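Local coordinates for protein nucleoporin NUP159 (Saccharomyces cerevisiae, PDB 1XIP) that serves as a component of the nuclear pore complex and, through its N-terminal beta-propeller domain, tethers the helicase Dbp5 to the pore for mRNA export, at residues Pro277-Val282 and Asn295-Ser300; Phe264-Pro269 and Glu304-Asp309. All blocks are in the same frame, centred on the assembly; numbering follows the deposited sequence.

Contact 1 of 2, residues Pro277-Val282 and Asn295-Ser300; sequences PYMYKV and NVLASS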
loop_
_atom_site.group_PDB
_atom_site.type_symbol
_atom_site.label_atom_id
_atom_site.label_comp_id
_atom_site.label_asym_id
_atom_site.label_seq_id
_atom_site.Cartn_x
_atom_site.Cartn_y
_atom_site.Cartn_z
ATOM N N PRO A 277 -8.907 -3.660 4.573
ATOM C CA PRO A 277 -8.794 -2.494 3.678
ATOM C C PRO A 277 -7.473 -1.768 3.727
ATOM O O PRO A 277 -7.086 -1.284 4.784
ATOM C CB PRO A 277 -9.883 -1.570 4.194
ATOM C CG PRO A 277 -10.916 -2.525 4.654
ATOM C CD PRO A 277 -10.098 -3.566 5.434
ATOM N N TYR A 278 -6.795 -1.681 2.588
ATOM C CA TYR A 278 -5.541 -0.951 2.491
ATOM C C TYR A 278 -5.296 -0.513 1.052
ATOM O O TYR A 278 -5.552 -1.259 0.108
ATOM C CB TYR A 278 -4.362 -1.776 3.040
ATOM C CG TYR A 278 -3.030 -1.079 2.871
ATOM C CD1 TYR A 278 -2.693 0.025 3.656
ATOM C CD2 TYR A 278 -2.115 -1.515 1.906
ATOM C CE1 TYR A 278 -1.487 0.687 3.475
ATOM C CE2 TYR A 278 -0.916 -0.867 1.708
ATOM C CZ TYR A 278 -0.602 0.240 2.487
ATOM O OH TYR A 278 0.599 0.891 2.293
HETATM N N MSE A 279 -4.822 0.712 0.901
HETATM C CA MSE A 279 -4.568 1.293 -0.405
HETATM C C MSE A 279 -3.072 1.292 -0.680
HETATM O O MSE A 279 -2.322 1.927 0.054
HETATM C CB MSE A 279 -5.114 2.732 -0.445
HETATM C CG MSE A 279 -5.003 3.423 -1.798
HETATM SE SE MSE A 279 -6.214 2.658 -3.163
HETATM C CE MSE A 279 -7.924 2.916 -2.258
ATOM N N TYR A 280 -2.655 0.582 -1.732
ATOM C CA TYR A 280 -1.255 0.543 -2.173
ATOM C C TYR A 280 -0.918 1.763 -3.024
ATOM O O TYR A 280 -1.685 2.119 -3.911
ATOM C CB TYR A 280 -0.964 -0.761 -2.932
ATOM C CG TYR A 280 -1.130 -1.977 -2.057
ATOM C CD1 TYR A 280 -0.065 -2.466 -1.303
ATOM C CD2 TYR A 280 -2.365 -2.605 -1.932
ATOM C CE1 TYR A 280 -0.217 -3.554 -0.484
ATOM C CE2 TYR A 280 -2.531 -3.682 -1.104
ATOM C CZ TYR A 280 -1.455 -4.155 -0.377
ATOM O OH TYR A 280 -1.612 -5.254 0.449
ATOM N N LYS A 281 0.201 2.418 -2.720
ATOM C CA LYS A 281 0.622 3.611 -3.441
ATOM C C LYS A 281 2.110 3.599 -3.806
ATOM O O LYS A 281 2.980 3.353 -2.979
ATOM C CB LYS A 281 0.272 4.889 -2.674
ATOM C CG LYS A 281 0.561 6.180 -3.458
ATOM C CD LYS A 281 0.721 7.401 -2.550
ATOM C CE LYS A 281 1.853 7.238 -1.521
ATOM N NZ LYS A 281 1.741 8.175 -0.342
ATOM N N VAL A 282 2.369 3.869 -5.076
ATOM C CA VAL A 282 3.700 3.995 -5.601
ATOM C C VAL A 282 3.765 5.366 -6.257
ATOM O O VAL A 282 2.860 5.754 -6.983
ATOM C CB VAL A 282 3.967 2.886 -6.608
ATOM C CG1 VAL A 282 4.925 3.343 -7.674
ATOM C CG2 VAL A 282 4.497 1.668 -5.899
ATOM N N ASN A 295 0.860 8.940 -9.283
ATOM C CA ASN A 295 0.694 7.878 -8.295
ATOM C C ASN A 295 -0.054 6.704 -8.844
ATOM O O ASN A 295 -1.174 6.843 -9.288
ATOM C CB ASN A 295 -0.022 8.391 -7.064
ATOM C CG ASN A 295 0.643 9.566 -6.486
ATOM O OD1 ASN A 295 1.704 9.446 -5.890
ATOM N ND2 ASN A 295 0.057 10.734 -6.685
ATOM N N VAL A 296 0.584 5.542 -8.809
ATOM C CA VAL A 296 -0.046 4.285 -9.172
ATOM C C VAL A 296 -0.700 3.717 -7.931
ATOM O O VAL A 296 -0.067 3.629 -6.869
ATOM C CB VAL A 296 0.980 3.283 -9.693
ATOM C CG1 VAL A 296 0.308 2.017 -10.134
ATOM C CG2 VAL A 296 1.777 3.899 -10.851
ATOM N N LEU A 297 -1.973 3.338 -8.071
ATOM C CA LEU A 297 -2.768 2.879 -6.932
ATOM C C LEU A 297 -3.403 1.516 -7.150
ATOM O O LEU A 297 -3.818 1.184 -8.254
ATOM C CB LEU A 297 -3.843 3.906 -6.584
ATOM C CG LEU A 297 -3.338 5.295 -6.265
ATOM C CD1 LEU A 297 -4.353 6.316 -6.682
ATOM C CD2 LEU A 297 -3.046 5.374 -4.789
ATOM N N ALA A 298 -3.465 0.735 -6.080
ATOM C CA ALA A 298 -4.054 -0.587 -6.091
ATOM C C ALA A 298 -4.632 -0.796 -4.730
ATOM O O ALA A 298 -4.341 -0.035 -3.795
ATOM C CB ALA A 298 -3.007 -1.622 -6.358
ATOM N N SER A 299 -5.435 -1.839 -4.589
ATOM C CA SER A 299 -6.225 -2.000 -3.391
ATOM C C SER A 299 -6.263 -3.454 -3.008
ATOM O O SER A 299 -6.268 -4.320 -3.879
ATOM C CB SER A 299 -7.634 -1.498 -3.674
ATOM O OG SER A 299 -8.496 -1.599 -2.560
ATOM N N SER A 300 -6.288 -3.716 -1.698
ATOM C CA SER A 300 -6.482 -5.069 -1.166
ATOM C C SER A 300 -7.860 -5.624 -1.556
ATOM O O SER A 300 -8.081 -6.842 -1.555
ATOM C CB SER A 300 -6.280 -5.098 0.368
ATOM O OG SER A 300 -7.285 -4.363 1.086
#
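Y280 and A298 form a hydrogen-bonded pair of an antiparallel beta hairpin, with Y280 N donating to A298 O at 2.7 Å and A298 N returning a bond to Y280 O. The small A298 packs beside the tyrosine on this face, its CB 4.1 Å from Y280 CB. Y280 CG stands beside its own backbone N and anti to the carbonyl carbon (chi1 -63°); the ring's edge meets A298 O and the backbone N of S300, the latter 3.8 Å from CE2. Y278 CD2 covers one face of this ring, 3.5 Å above its centre, and the phenol OH is hydrogen-bonded to L40 O. The hairpin belongs to one blade of the propeller: Y280 and V282 face strand 337-343 of one neighbouring blade, M279 and K281 strand 215-221 of another. An alanine in place of Y280 would probably leave L40 O without its partner and open a gap between Y278 and strand 337-343. Two residues on, V282 pairs with V296 through two bonds, V296 N reaching V282 O at 2.9 Å, and branched valines suit this extended, buried strand. Just past the end of strand 292-299, opposite the residue before strand 279-284, S300 uses both backbone and hydroxyl: its N meets Y278 O almost straight (168°), while its OG takes a weak bond from Y278 N at 3.1 Å and is also hydrogen-bonded to F276 O.

Contact 2 of 2, residues Phe264-Pro269 and Glu304-Asp309; sequences FDITPP and EVSIWD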
loop_
_atom_site.group_PDB
_atom_site.type_symbol
_atom_site.label_atom_id
_atom_site.label_comp_id
_atom_site.label_asym_id
_atom_site.label_seq_id
_atom_site.Cartn_x
_atom_site.Cartn_y
_atom_site.Cartn_z
ATOM N N PHE A 264 -15.526 6.978 -8.974
ATOM C CA PHE A 264 -15.931 5.618 -9.149
ATOM C C PHE A 264 -14.866 4.910 -9.956
ATOM O O PHE A 264 -15.030 3.748 -10.322
ATOM C CB PHE A 264 -17.293 5.573 -9.851
ATOM C CG PHE A 264 -18.398 6.190 -9.041
ATOM C CD1 PHE A 264 -19.110 5.427 -8.097
ATOM C CD2 PHE A 264 -18.712 7.540 -9.189
ATOM C CE1 PHE A 264 -20.124 6.006 -7.326
ATOM C CE2 PHE A 264 -19.717 8.119 -8.430
ATOM C CZ PHE A 264 -20.429 7.347 -7.497
ATOM N N ASP A 265 -13.760 5.605 -10.223
ATOM C CA ASP A 265 -12.732 5.068 -11.138
ATOM C C ASP A 265 -11.384 4.757 -10.501
ATOM O O ASP A 265 -10.435 4.401 -11.202
ATOM C CB ASP A 265 -12.513 5.982 -12.359
ATOM C CG ASP A 265 -13.745 6.098 -13.244
ATOM O OD1 ASP A 265 -14.525 5.106 -13.354
ATOM O OD2 ASP A 265 -14.004 7.152 -13.878
ATOM N N ILE A 266 -11.282 4.905 -9.190
ATOM C CA ILE A 266 -10.091 4.451 -8.503
ATOM C C ILE A 266 -10.414 3.140 -7.825
ATOM O O ILE A 266 -11.253 3.099 -6.919
ATOM C CB ILE A 266 -9.589 5.476 -7.476
ATOM C CG1 ILE A 266 -8.982 6.689 -8.178
ATOM C CG2 ILE A 266 -8.552 4.835 -6.584
ATOM C CD1 ILE A 266 -8.582 7.800 -7.246
ATOM N N THR A 267 -9.772 2.067 -8.280
ATOM C CA THR A 267 -9.751 0.808 -7.541
ATOM C C THR A 267 -11.138 0.287 -7.148
ATOM O O THR A 267 -11.384 0.074 -5.964
ATOM C CB THR A 267 -8.958 0.950 -6.230
ATOM O OG1 THR A 267 -7.673 1.519 -6.499
ATOM C CG2 THR A 267 -8.713 -0.403 -5.621
ATOM N N PRO A 268 -12.059 0.103 -8.092
ATOM C CA PRO A 268 -13.374 -0.438 -7.735
ATOM C C PRO A 268 -13.291 -1.788 -6.974
ATOM O O PRO A 268 -12.608 -2.723 -7.421
ATOM C CB PRO A 268 -14.061 -0.609 -9.094
ATOM C CG PRO A 268 -13.011 -0.371 -10.155
ATOM C CD PRO A 268 -11.959 0.427 -9.536
ATOM N N PRO A 269 -13.996 -1.896 -5.847
ATOM C CA PRO A 269 -13.834 -3.020 -4.932
ATOM C C PRO A 269 -14.659 -4.247 -5.282
ATOM O O PRO A 269 -15.630 -4.536 -4.580
ATOM C CB PRO A 269 -14.315 -2.439 -3.610
ATOM C CG PRO A 269 -15.339 -1.471 -3.991
ATOM C CD PRO A 269 -15.011 -0.950 -5.359
ATOM N N GLU A 304 -7.945 -3.996 -9.869
ATOM C CA GLU A 304 -7.596 -2.960 -10.813
ATOM C C GLU A 304 -6.513 -2.047 -10.287
ATOM O O GLU A 304 -6.374 -1.852 -9.083
ATOM C CB GLU A 304 -8.831 -2.181 -11.256
ATOM C CG GLU A 304 -9.615 -2.896 -12.356
ATOM C CD GLU A 304 -10.954 -2.233 -12.626
ATOM O OE1 GLU A 304 -10.964 -1.045 -13.057
ATOM O OE2 GLU A 304 -12.007 -2.886 -12.394
ATOM N N VAL A 305 -5.726 -1.509 -11.212
ATOM C CA VAL A 305 -4.667 -0.590 -10.875
ATOM C C VAL A 305 -4.970 0.770 -11.515
ATOM O O VAL A 305 -5.151 0.869 -12.725
ATOM C CB VAL A 305 -3.292 -1.150 -11.334
ATOM C CG1 VAL A 305 -2.179 -0.182 -11.018
ATOM C CG2 VAL A 305 -3.021 -2.517 -10.689
ATOM N N SER A 306 -5.032 1.808 -10.691
ATOM C CA SER A 306 -5.386 3.141 -11.158
ATOM C C SER A 306 -4.194 4.047 -11.284
ATOM O O SER A 306 -3.137 3.773 -10.725
ATOM C CB SER A 306 -6.388 3.780 -10.210
ATOM O OG SER A 306 -7.384 2.844 -9.871
ATOM N N ILE A 307 -4.374 5.133 -12.024
ATOM C CA ILE A 307 -3.366 6.174 -12.147
ATOM C C ILE A 307 -3.954 7.532 -11.726
ATOM O O ILE A 307 -5.025 7.909 -12.178
ATOM C CB ILE A 307 -2.858 6.252 -13.582
ATOM C CG1 ILE A 307 -2.388 4.881 -14.068
ATOM C CG2 ILE A 307 -1.727 7.236 -13.683
ATOM C CD1 ILE A 307 -2.188 4.817 -15.583
ATOM N N TRP A 308 -3.246 8.240 -10.851
ATOM C CA TRP A 308 -3.589 9.594 -10.449
ATOM C C TRP A 308 -2.469 10.525 -10.909
ATOM O O TRP A 308 -1.311 10.311 -10.563
ATOM C CB TRP A 308 -3.716 9.654 -8.932
ATOM C CG TRP A 308 -3.950 11.029 -8.420
ATOM C CD1 TRP A 308 -3.033 11.861 -7.860
ATOM C CD2 TRP A 308 -5.188 11.750 -8.436
ATOM N NE1 TRP A 308 -3.624 13.055 -7.523
ATOM C CE2 TRP A 308 -4.947 13.010 -7.870
ATOM C CE3 TRP A 308 -6.480 11.456 -8.893
ATOM C CZ2 TRP A 308 -5.936 13.974 -7.739
ATOM C CZ3 TRP A 308 -7.468 12.419 -8.765
ATOM C CH2 TRP A 308 -7.189 13.665 -8.192
ATOM N N ASP A 309 -2.773 11.562 -11.694
ATOM C CA ASP A 309 -1.710 12.424 -12.228
ATOM C C ASP A 309 -1.426 13.708 -11.412
ATOM O O ASP A 309 -0.663 14.560 -11.861
ATOM C CB ASP A 309 -1.964 12.746 -13.706
ATOM C CG ASP A 309 -2.927 13.877 -13.978
ATOM O OD1 ASP A 309 -3.577 14.365 -13.024
ATOM O OD2 ASP A 309 -3.060 14.308 -15.145
#
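In S306, chi1 of -45° sets OG beside its own backbone N and anti to the carbonyl carbon, which turns the hydroxyl to the backbone N-H of T267. The bond from T267 N to S306 OG measures 3.0 Å and is noticeably bent, 137° at the hydrogen. The same oxygen lies 3.4 Å from I266 CA, and T267 OG1 is 3.6 Å from S306 OG. Serine suits this buried spot because its short side chain offers an acceptor to a loop N-H while fitting close to the neighbouring backbone. At T267 the backbone takes a left-handed conformation, a bend in the loop just ahead of P268. E304, extended at chi2 (171°), crosses the proline ring at about a right angle; its OE2 lies 3.5 Å and its OE1 3.6 Å from P268 CG. This is van der Waals contact at the solvent-facing side of the contact, where an exposed glutamate can rest its carboxylate against the apolar CG while remaining solvated. P268 begins a PXFG repeat, here held in an ordered loop. That loop leads from strand 257-263 to strand 279-284, linking two blades: I266 packs on I250 of strand 246-254 and on V313 of strand 313-316, while S306 joins its backbone to L297 of strand 292-299.

Contact 1 lies deep in the propeller, whereas contact 2, whose centre is about 9 Å away from that of contact 1, is partly buried and runs out to the exposed E304. They share one sheet: strand 292-299 supplies the second half of the hairpin in contact 1 and is the neighbour of strand 306-308 in contact 2, with a probable hydrogen bond of 2.9 Å from N295 N to W308 O. The chemistry follows the place. Between regular strands, paired backbone bonds and buried apolar or aromatic side chains do the work; between a strand and an irregular interblade loop, a single hydroxyl takes the backbone bond and a charged residue brushes a proline.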